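Local structure of AxyAgu115A (Amphibacillus xylanus NBRC 15112, 6NPS) at residues L380-D385 with G403-Y408. The protein is a family GH115 alpha-glucuronidase that probably hydrolyses glucuronic acid side groups from arabinoglucuronoxylan. The protein carries 3 engineered substitutions. Sequence-based numbering, arbitrary orientation.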
ATOM      1  N   LEU A 380     -28.426  17.763  36.565  1.00 38.98           N
ATOM      2  CA  LEU A 380     -28.500  17.300  35.179  1.00 36.97           C
ATOM      3  C   LEU A 380     -27.076  17.203  34.682  1.00 38.61           C
ATOM      4  O   LEU A 380     -26.409  18.226  34.458  1.00 34.14           O
ATOM      5  CB  LEU A 380     -29.360  18.232  34.329  1.00 37.89           C
ATOM      6  CG  LEU A 380     -30.834  18.319  34.770  1.00 36.08           C
ATOM      7  CD1 LEU A 380     -31.629  19.389  34.037  1.00 37.18           C
ATOM      8  CD2 LEU A 380     -31.517  16.976  34.549  1.00 41.64           C
ATOM      9  N   MET A 381     -26.576  15.982  34.561  1.00 33.21           N
ATOM     10  CA  MET A 381     -25.162  15.804  34.274  1.00 33.19           C
ATOM     11  C   MET A 381     -24.974  15.730  32.764  1.00 37.94           C
ATOM     12  O   MET A 381     -25.431  14.771  32.126  1.00 34.56           O
ATOM     13  CB  MET A 381     -24.592  14.560  34.946  1.00 34.32           C
ATOM     14  CG  MET A 381     -23.062  14.533  34.754  1.00 43.33           C
ATOM     15  SD  MET A 381     -22.307  13.049  35.401  1.00 47.56           S
ATOM     16  CE  MET A 381     -23.118  11.823  34.408  1.00 43.74           C
ATOM     17  N   LEU A 382     -24.347  16.767  32.192  1.00 30.68           N
ATOM     18  CA  LEU A 382     -23.958  16.775  30.790  1.00 35.63           C
ATOM     19  C   LEU A 382     -22.669  15.973  30.632  1.00 39.87           C
ATOM     20  O   LEU A 382     -21.963  15.680  31.606  1.00 37.55           O
ATOM     21  CB  LEU A 382     -23.760  18.220  30.282  1.00 35.21           C
ATOM     22  CG  LEU A 382     -25.036  19.078  30.425  1.00 41.23           C
ATOM     23  CD1 LEU A 382     -24.771  20.569  30.362  1.00 39.07           C
ATOM     24  CD2 LEU A 382     -26.058  18.689  29.387  1.00 42.82           C
ATOM     25  N   CYS A 383     -22.346  15.621  29.395  1.00 34.18           N
ATOM     26  CA  CYS A 383     -21.196  14.760  29.171  1.00 33.72           C
ATOM     27  C   CYS A 383     -20.429  15.311  27.988  1.00 34.18           C
ATOM     28  O   CYS A 383     -21.027  15.928  27.092  1.00 32.83           O
ATOM     29  CB  CYS A 383     -21.635  13.308  28.914  1.00 41.29           C
ATOM     30  SG  CYS A 383     -22.779  12.709  30.258  1.00 59.60           S
ATOM     31  N   ASP A 384     -19.107  15.114  27.997  1.00 32.28           N
ATOM     32  CA  ASP A 384     -18.325  15.365  26.789  1.00 34.12           C
ATOM     33  C   ASP A 384     -18.581  14.248  25.770  1.00 33.20           C
ATOM     34  O   ASP A 384     -19.422  13.365  25.964  1.00 32.00           O
ATOM     35  CB  ASP A 384     -16.835  15.499  27.115  1.00 32.72           C
ATOM     36  CG  ASP A 384     -16.153  14.152  27.447  1.00 33.32           C
ATOM     37  OD1 ASP A 384     -16.827  13.099  27.606  1.00 28.24           O
ATOM     38  OD2 ASP A 384     -14.889  14.157  27.548  1.00 31.56           O
ATOM     39  N   ASP A 385     -17.863  14.295  24.645  1.00 30.53           N
ATOM     40  CA  ASP A 385     -18.093  13.346  23.577  1.00 31.11           C
ATOM     41  C   ASP A 385     -17.223  12.095  23.720  1.00 34.99           C
ATOM     42  O   ASP A 385     -17.037  11.376  22.734  1.00 31.02           O
ATOM     43  CB  ASP A 385     -17.853  14.014  22.222  1.00 32.61           C
ATOM     44  CG  ASP A 385     -16.394  14.469  22.023  1.00 33.25           C
ATOM     45  OD1 ASP A 385     -15.532  14.357  22.937  1.00 33.90           O
ATOM     46  OD2 ASP A 385     -16.096  14.950  20.911  1.00 36.94           O
ATOM     47  N   GLY A 403     -31.228  22.688  41.058  1.00 45.72           N
ATOM     48  CA  GLY A 403     -30.566  21.414  40.964  1.00 43.50           C
ATOM     49  C   GLY A 403     -29.247  21.520  40.230  1.00 39.39           C
ATOM     50  O   GLY A 403     -28.342  20.718  40.476  1.00 40.89           O
ATOM     51  N   GLY A 404     -29.122  22.509  39.348  1.00 33.17           N
ATOM     52  CA  GLY A 404     -27.849  22.723  38.678  1.00 33.85           C
ATOM     53  C   GLY A 404     -27.469  21.615  37.696  1.00 33.98           C
ATOM     54  O   GLY A 404     -28.249  20.705  37.366  1.00 37.91           O
ATOM     55  N   TYR A 405     -26.218  21.695  37.243  1.00 30.71           N
ATOM     56  CA  TYR A 405     -25.716  20.876  36.151  1.00 32.93           C
ATOM     57  C   TYR A 405     -24.399  20.235  36.539  1.00 34.25           C
ATOM     58  O   TYR A 405     -23.623  20.766  37.357  1.00 35.15           O
ATOM     59  CB  TYR A 405     -25.526  21.709  34.858  1.00 34.53           C
ATOM     60  CG  TYR A 405     -26.860  22.160  34.318  1.00 34.49           C
ATOM     61  CD1 TYR A 405     -27.569  21.358  33.421  1.00 34.41           C
ATOM     62  CD2 TYR A 405     -27.424  23.368  34.724  1.00 32.48           C
ATOM     63  CE1 TYR A 405     -28.785  21.758  32.940  1.00 34.65           C
ATOM     64  CE2 TYR A 405     -28.646  23.784  34.244  1.00 38.31           C
ATOM     65  CZ  TYR A 405     -29.328  22.969  33.343  1.00 40.98           C
ATOM     66  OH  TYR A 405     -30.582  23.341  32.873  1.00 44.27           O
ATOM     67  N   GLY A 406     -24.141  19.105  35.905  1.00 31.92           N
ATOM     68  CA  GLY A 406     -22.897  18.389  36.072  1.00 28.44           C
ATOM     69  C   GLY A 406     -22.145  18.225  34.767  1.00 29.86           C
ATOM     70  O   GLY A 406     -22.724  18.373  33.689  1.00 30.97           O
ATOM     71  N   MET A 407     -20.864  17.909  34.840  1.00 30.49           N
ATOM     72  CA  MET A 407     -20.098  17.580  33.638  1.00 28.81           C
ATOM     73  C   MET A 407     -19.308  16.312  33.900  1.00 32.19           C
ATOM     74  O   MET A 407     -18.607  16.195  34.918  1.00 28.23           O
ATOM     75  CB  MET A 407     -19.151  18.713  33.217  1.00 27.97           C
ATOM     76  CG  MET A 407     -18.270  18.364  31.937  1.00 31.94           C
ATOM     77  SD  MET A 407     -19.316  17.956  30.482  1.00 36.73           S
ATOM     78  CE  MET A 407     -20.294  19.444  30.335  1.00 31.10           C
ATOM     79  N   TYR A 408     -19.435  15.361  32.980  1.00 30.16           N
ATOM     80  CA  TYR A 408     -18.682  14.115  32.983  1.00 30.44           C
ATOM     81  C   TYR A 408     -17.682  14.183  31.831  1.00 31.60           C
ATOM     82  O   TYR A 408     -18.080  14.249  30.664  1.00 29.56           O
ATOM     83  CB  TYR A 408     -19.652  12.940  32.847  1.00 32.71           C
ATOM     84  CG  TYR A 408     -18.988  11.601  32.698  1.00 29.63           C
ATOM     85  CD1 TYR A 408     -17.783  11.323  33.329  1.00 29.61           C
ATOM     86  CD2 TYR A 408     -19.587  10.601  31.924  1.00 30.31           C
ATOM     87  CE1 TYR A 408     -17.159  10.071  33.171  1.00 28.83           C
ATOM     88  CE2 TYR A 408     -18.995   9.346  31.782  1.00 31.17           C
ATOM     89  CZ  TYR A 408     -17.778   9.099  32.390  1.00 30.72           C
ATOM     90  OH  TYR A 408     -17.181   7.867  32.222  1.00 30.90           O
TER
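Leu380 and Tyr405 share the same first torsion, CG anti to the carbonyl carbon (chi1 -63° and -68°), which lays their side chains alongside each other, pointing the same way. They sit on two adjacent parallel strands, 379-383 and 405-410, of the eight-stranded parallel sheet, as expected for the TIM barrel of this glycoside hydrolase family. Four consecutive parallel bridges, Leu380-Tyr405 to Cys383-Tyr408, fix the register, and Gly406 N donates to Leu380 O at 2.8 Å. Leu380 CB meets Tyr405 CD1 at 3.7 Å, while Leu382 CD1 reaches the same ring carbon at 4.2 Å. Since Tyr405 OH also bonds Met398 O, an alanine here would probably open a gap beside both leucines and leave that carbonyl without its hydroxyl mate. On the same face, Met407, bent at chi2 and chi3, brings CE to 3.7 Å from Leu382 CB. The other face carries Met381, whose SD lies 3.7 Å from Tyr408 CB, and Cys383, whose SG sits at the edge of the Tyr408 ring, 5.5 Å from its centroid. Tyr408 OH bonds Asn450 and a bound glycerol. Where strand 379-383 ends, Asp384 OD1 takes His410 ND1, and Asp384 N donates almost straight to Tyr408 O at 3.0 Å.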